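Local atomic coordinates of N-acetylglucosamine 2-epimerase (PDB entry 3GT5), a protein that probably epimerises N-acylglucosamine or a related sugar at its C2 position. Residues Y83-H88 against G94-T99; H79-V84 against M119-C124. All blocks are in the same frame, centred on the assembly; numbering follows the deposited sequence.

Interaction 1. Residues Y83-H88 against G94-T99; sequences YVRDVH and GGYAWT
His88, Tyr96 and Ala97 carry this contact, in which the C-terminal end of helix 71-88 is bonded to the loop that leads to strand 99-101, within the (alpha/alpha)6 barrel fold of the N-acylglucosamine 2-epimerase family. His88 grips Ala97 twice. Its carbonyl O, at the last residue of the helix, accepts a nearly straight bond (172°) from Ala97 N at 2.8 Å. Its imidazole gives the second bond: ND1 donates to Ala97 O, also at 2.8 Å, but more bent and with the oxygen slightly off the ring plane. CG anti to the carbonyl carbon (chi1 -77°) holds the ring clear of His88's own carbonyl, so that ring and carbonyl meet Ala97 O and Ala97 N separately. Histidine suits the place because its other nitrogen, NE2, bonds to Ser54 OG of helix 51-68, and bonds at both nitrogens fix the rotation of the ring. Ala97 directs its small CB toward the helix, where the methyl comes within 3.7 Å of His88 O; the compact side chain lets the two backbones approach closely. Tyr96 lays its ring alongside the last turn. The CD1 edge of the ring meets His88 CB at 4.0 Å, and CE1 rests obliquely against Val84 CG1 at 3.8 Å, so this side of the ring packs on Val84 and His88 CB, close to Val84 O as well. The buried phenol needs a polar partner and finds it in Tyr122 OH of helix 112-127, which Arg85 NH1 also reaches; Arg85 is further paired with Glu139. Beside the Ala97 N bond, Tyr96 CA adds a CA-H...O contact to His88 O at 3.4 Å.

Interaction 2. Residues H79-V84 against M119-C124; sequences HGLSYV and MLAYSC
Leu81 and Tyr122 meet between helices 71-88 and 112-127, a helix-helix pair of the (alpha/alpha)6 barrel whose short segments run roughly antiparallel, at 141°, with axes 10.8 Å apart. At that spacing the gap is bridged by side chains, the longest being Tyr122. Its CB leaves the helix to the side, and chi1 of -68°, with CG anti to the carbonyl carbon, swings the ring across to helix 71-88. Along one edge, CD1 touches Leu81 CD2 at 3.7 Å, the methyl lying near the ring plane, and CE1 follows at 4.0 Å from the same Leu81 CD2. Farther out, the hydroxyl end passes Val84, whose CG1 is 3.9 Å from Tyr122 OH. Tyrosine suits this reach: its carbons are apolar where they meet leucine, while its buried OH has its polar partners outside this helix pairing, at Tyr96 and Arg85. Met137 and Thr140 of helix 133-147 also touch the side chain, and the Trp136 ring meets the Tyr122 ring with the planes about 55° apart. Ala121, one residue back, points its CB at the facing helix, and its short side chain lets the single methyl CD2 of Leu81 come down on the backbone. Leu81 CD2 thus sits 4.2 Å from Ala121 CB and 3.8 Å from Ala121 O.

Both contacts are buried and start from helix 71-88, with centres about 10 Å apart. Interaction 1 lies at the helix's C-terminal end and joins it to the following loop, a connection local in sequence that depends on one backbone bond and one from the His88 imidazole. Interaction 2 lies farther back on the same helix and nearer the centre of the chain, and the contact is made of van der Waals touches by Leu81, Val84, Ala121 and the Tyr122 side chain. Val84 serves both, facing a different tyrosine in each. Those tyrosines connect the contacts: Tyr96 OH and Tyr122 OH are 2.6 Å apart, a probable hydrogen bond that joins the loop to helix 112-127.

Interaction 1. Residues Y83-H88 against G94-T99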
loop_
_atom_site.group_PDB
_atom_site.type_symbol
_atom_site.label_atom_id
_atom_site.label_comp_id
_atom_site.label_asym_id
_atom_site.label_seq_id
_atom_site.Cartn_x
_atom_site.Cartn_y
_atom_site.Cartn_z
ATOM N N TYR A 83 17.363 -7.458 7.987
ATOM C CA TYR A 83 16.401 -7.676 9.036
ATOM C C TYR A 83 15.240 -8.601 8.599
ATOM O O TYR A 83 14.847 -9.494 9.346
ATOM C CB TYR A 83 15.844 -6.351 9.518
ATOM C CG TYR A 83 15.196 -6.425 10.870
ATOM C CD1 TYR A 83 15.959 -6.611 12.029
ATOM C CD2 TYR A 83 13.831 -6.316 11.006
ATOM C CE1 TYR A 83 15.365 -6.646 13.285
ATOM C CE2 TYR A 83 13.225 -6.357 12.242
ATOM C CZ TYR A 83 14.000 -6.523 13.389
ATOM O OH TYR A 83 13.385 -6.566 14.611
ATOM N N VAL A 84 14.715 -8.374 7.399
ATOM C CA VAL A 84 13.630 -9.214 6.851
ATOM C C VAL A 84 14.103 -10.658 6.737
ATOM O O VAL A 84 13.415 -11.587 7.203
ATOM C CB VAL A 84 13.095 -8.660 5.480
ATOM C CG1 VAL A 84 12.066 -9.641 4.839
ATOM C CG2 VAL A 84 12.423 -7.309 5.651
ATOM N N ARG A 85 15.321 -10.864 6.218
ATOM C CA ARG A 85 15.780 -12.239 5.997
ATOM C C ARG A 85 16.364 -12.969 7.215
ATOM O O ARG A 85 16.232 -14.191 7.301
ATOM C CB ARG A 85 16.731 -12.283 4.805
ATOM C CG ARG A 85 16.017 -12.005 3.520
ATOM C CD ARG A 85 16.722 -12.429 2.293
ATOM N NE ARG A 85 16.972 -13.860 2.169
ATOM C CZ ARG A 85 16.103 -14.790 1.769
ATOM N NH1 ARG A 85 14.829 -14.495 1.511
ATOM N NH2 ARG A 85 16.502 -16.057 1.648
ATOM N N ASP A 86 16.967 -12.229 8.147
ATOM C CA ASP A 86 17.670 -12.819 9.284
ATOM C C ASP A 86 16.867 -12.863 10.553
ATOM O O ASP A 86 17.134 -13.727 11.427
ATOM C CB ASP A 86 18.957 -12.056 9.539
ATOM C CG ASP A 86 19.897 -12.113 8.348
ATOM O OD1 ASP A 86 19.669 -12.943 7.420
ATOM O OD2 ASP A 86 20.864 -11.329 8.334
ATOM N N VAL A 87 15.878 -11.965 10.677
ATOM C CA VAL A 87 15.113 -11.851 11.912
ATOM C C VAL A 87 13.648 -12.233 11.713
ATOM O O VAL A 87 13.123 -13.005 12.492
ATOM C CB VAL A 87 15.248 -10.467 12.540
ATOM C CG1 VAL A 87 14.495 -10.375 13.852
ATOM C CG2 VAL A 87 16.734 -10.138 12.724
ATOM N N HIS A 88 12.981 -11.714 10.678
ATOM C CA HIS A 88 11.573 -12.088 10.424
ATOM C C HIS A 88 11.428 -13.511 9.895
ATOM O O HIS A 88 10.541 -14.236 10.314
ATOM C CB HIS A 88 10.865 -11.137 9.438
ATOM C CG HIS A 88 10.460 -9.837 10.049
ATOM N ND1 HIS A 88 9.297 -9.686 10.772
ATOM C CD2 HIS A 88 11.086 -8.632 10.074
ATOM C CE1 HIS A 88 9.200 -8.421 11.165
ATOM N NE2 HIS A 88 10.262 -7.759 10.735
ATOM N N GLY A 94 9.890 -21.192 6.038
ATOM C CA GLY A 94 9.843 -20.223 4.941
ATOM C C GLY A 94 8.899 -19.058 5.253
ATOM O O GLY A 94 8.873 -18.086 4.529
ATOM N N GLY A 95 8.159 -19.132 6.353
ATOM C CA GLY A 95 7.267 -18.039 6.751
ATOM C C GLY A 95 7.996 -16.916 7.476
ATOM O O GLY A 95 9.184 -17.033 7.838
ATOM N N TYR A 96 7.272 -15.817 7.703
ATOM C CA TYR A 96 7.852 -14.589 8.231
ATOM C C TYR A 96 7.085 -14.173 9.437
ATOM O O TYR A 96 5.864 -14.112 9.369
ATOM C CB TYR A 96 7.791 -13.456 7.184
ATOM C CG TYR A 96 8.712 -13.659 6.024
ATOM C CD1 TYR A 96 9.964 -13.034 5.992
ATOM C CD2 TYR A 96 8.340 -14.463 4.934
ATOM C CE1 TYR A 96 10.816 -13.222 4.939
ATOM C CE2 TYR A 96 9.165 -14.662 3.890
ATOM C CZ TYR A 96 10.420 -14.050 3.864
ATOM O OH TYR A 96 11.265 -14.260 2.805
ATOM N N ALA A 97 7.780 -13.824 10.510
ATOM C CA ALA A 97 7.123 -13.330 11.715
ATOM C C ALA A 97 6.350 -12.062 11.387
ATOM O O ALA A 97 6.910 -11.137 10.801
ATOM C CB ALA A 97 8.143 -13.069 12.827
ATOM N N TRP A 98 5.080 -12.022 11.796
ATOM C CA TRP A 98 4.222 -10.841 11.650
ATOM C C TRP A 98 4.658 -9.700 12.578
ATOM O O TRP A 98 4.774 -8.545 12.161
ATOM C CB TRP A 98 2.762 -11.277 11.902
ATOM C CG TRP A 98 1.693 -10.266 11.648
ATOM C CD1 TRP A 98 0.763 -9.831 12.546
ATOM C CD2 TRP A 98 1.368 -9.607 10.403
ATOM N NE1 TRP A 98 -0.076 -8.940 11.980
ATOM C CE2 TRP A 98 0.250 -8.786 10.655
ATOM C CE3 TRP A 98 1.894 -9.646 9.093
ATOM C CZ2 TRP A 98 -0.335 -7.996 9.664
ATOM C CZ3 TRP A 98 1.292 -8.849 8.106
ATOM C CH2 TRP A 98 0.191 -8.043 8.395
ATOM N N THR A 99 4.856 -10.020 13.863
ATOM C CA THR A 99 5.376 -9.053 14.825
ATOM C C THR A 99 6.480 -9.687 15.706
ATOM O O THR A 99 6.519 -10.912 15.950
ATOM C CB THR A 99 4.257 -8.514 15.717
ATOM O OG1 THR A 99 3.648 -9.618 16.367
ATOM C CG2 THR A 99 3.156 -7.759 14.936
#

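Interaction 2. Residues H79-V84 against M119-C124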
loop_
_atom_site.group_PDB
_atom_site.type_symbol
_atom_site.label_atom_id
_atom_site.label_comp_id
_atom_site.label_asym_id
_atom_site.label_seq_id
_atom_site.Cartn_x
_atom_site.Cartn_y
_atom_site.Cartn_z
ATOM N N HIS A 79 20.522 -2.949 4.910
ATOM C CA HIS A 79 20.216 -3.092 6.309
ATOM C C HIS A 79 18.789 -3.625 6.526
ATOM O O HIS A 79 18.578 -4.539 7.323
ATOM C CB HIS A 79 20.419 -1.707 6.976
ATOM C CG HIS A 79 20.159 -1.662 8.444
ATOM N ND1 HIS A 79 21.128 -1.983 9.385
ATOM C CD2 HIS A 79 19.086 -1.222 9.147
ATOM C CE1 HIS A 79 20.626 -1.815 10.597
ATOM N NE2 HIS A 79 19.393 -1.332 10.480
ATOM N N GLY A 80 17.813 -3.021 5.822
ATOM C CA GLY A 80 16.414 -3.422 5.949
ATOM C C GLY A 80 16.151 -4.826 5.457
ATOM O O GLY A 80 15.386 -5.580 6.073
ATOM N N LEU A 81 16.741 -5.175 4.322
ATOM C CA LEU A 81 16.599 -6.537 3.809
ATOM C C LEU A 81 17.255 -7.590 4.719
ATOM O O LEU A 81 16.726 -8.702 4.861
ATOM C CB LEU A 81 17.119 -6.642 2.385
ATOM C CG LEU A 81 16.249 -5.975 1.335
ATOM C CD1 LEU A 81 17.010 -5.813 0.070
ATOM C CD2 LEU A 81 14.933 -6.812 1.090
ATOM N N SER A 82 18.388 -7.263 5.360
ATOM C CA SER A 82 18.975 -8.178 6.327
ATOM C C SER A 82 18.019 -8.476 7.477
ATOM O O SER A 82 17.895 -9.608 7.905
ATOM C CB SER A 82 20.311 -7.670 6.921
ATOM O OG SER A 82 21.215 -7.479 5.857
ATOM N N TYR A 83 17.363 -7.458 7.987
ATOM C CA TYR A 83 16.401 -7.676 9.036
ATOM C C TYR A 83 15.240 -8.601 8.599
ATOM O O TYR A 83 14.847 -9.494 9.346
ATOM C CB TYR A 83 15.844 -6.351 9.518
ATOM C CG TYR A 83 15.196 -6.425 10.870
ATOM C CD1 TYR A 83 15.959 -6.611 12.029
ATOM C CD2 TYR A 83 13.831 -6.316 11.006
ATOM C CE1 TYR A 83 15.365 -6.646 13.285
ATOM C CE2 TYR A 83 13.225 -6.357 12.242
ATOM C CZ TYR A 83 14.000 -6.523 13.389
ATOM O OH TYR A 83 13.385 -6.566 14.611
ATOM N N VAL A 84 14.715 -8.374 7.399
ATOM C CA VAL A 84 13.630 -9.214 6.851
ATOM C C VAL A 84 14.103 -10.658 6.737
ATOM O O VAL A 84 13.415 -11.587 7.203
ATOM C CB VAL A 84 13.095 -8.660 5.480
ATOM C CG1 VAL A 84 12.066 -9.641 4.839
ATOM C CG2 VAL A 84 12.423 -7.309 5.651
ATOM N N MET A 119 7.399 -9.637 -0.964
ATOM C CA MET A 119 7.622 -9.669 -2.441
ATOM C C MET A 119 7.991 -8.276 -2.970
ATOM O O MET A 119 8.938 -8.107 -3.753
ATOM C CB MET A 119 6.449 -10.276 -3.210
ATOM C CG MET A 119 6.687 -10.357 -4.700
ATOM S SD MET A 119 8.070 -11.542 -5.219
ATOM C CE MET A 119 7.035 -13.012 -5.563
ATOM N N LEU A 120 7.287 -7.260 -2.488
ATOM C CA LEU A 120 7.590 -5.899 -2.860
ATOM C C LEU A 120 8.997 -5.490 -2.397
ATOM O O LEU A 120 9.753 -4.892 -3.207
ATOM C CB LEU A 120 6.543 -4.946 -2.265
ATOM C CG LEU A 120 6.745 -3.471 -2.629
ATOM C CD1 LEU A 120 6.548 -3.231 -4.145
ATOM C CD2 LEU A 120 5.798 -2.551 -1.820
ATOM N N ALA A 121 9.365 -5.813 -1.150
ATOM C CA ALA A 121 10.700 -5.451 -0.636
ATOM C C ALA A 121 11.793 -6.145 -1.492
ATOM O O ALA A 121 12.833 -5.552 -1.843
ATOM C CB ALA A 121 10.866 -5.807 0.846
ATOM N N TYR A 122 11.591 -7.417 -1.800
ATOM C CA TYR A 122 12.606 -8.138 -2.600
ATOM C C TYR A 122 12.689 -7.576 -4.027
ATOM O O TYR A 122 13.800 -7.494 -4.598
ATOM C CB TYR A 122 12.313 -9.646 -2.623
ATOM C CG TYR A 122 12.487 -10.375 -1.300
ATOM C CD1 TYR A 122 13.330 -9.899 -0.274
ATOM C CD2 TYR A 122 11.847 -11.600 -1.077
ATOM C CE1 TYR A 122 13.463 -10.565 0.930
ATOM C CE2 TYR A 122 12.031 -12.301 0.124
ATOM C CZ TYR A 122 12.850 -11.786 1.114
ATOM O OH TYR A 122 13.012 -12.455 2.308
ATOM N N SER A 123 11.549 -7.181 -4.610
ATOM C CA SER A 123 11.540 -6.589 -5.968
ATOM C C SER A 123 12.311 -5.260 -5.953
ATOM O O SER A 123 13.119 -4.987 -6.858
ATOM C CB SER A 123 10.114 -6.338 -6.446
ATOM O OG SER A 123 9.471 -7.566 -6.504
ATOM N N CYS A 124 12.090 -4.476 -4.902
ATOM C CA CYS A 124 12.886 -3.263 -4.693
ATOM C C CYS A 124 14.384 -3.566 -4.579
ATOM O O CYS A 124 15.203 -2.834 -5.184
ATOM C CB CYS A 124 12.433 -2.504 -3.456
ATOM S SG CYS A 124 10.845 -1.709 -3.679
#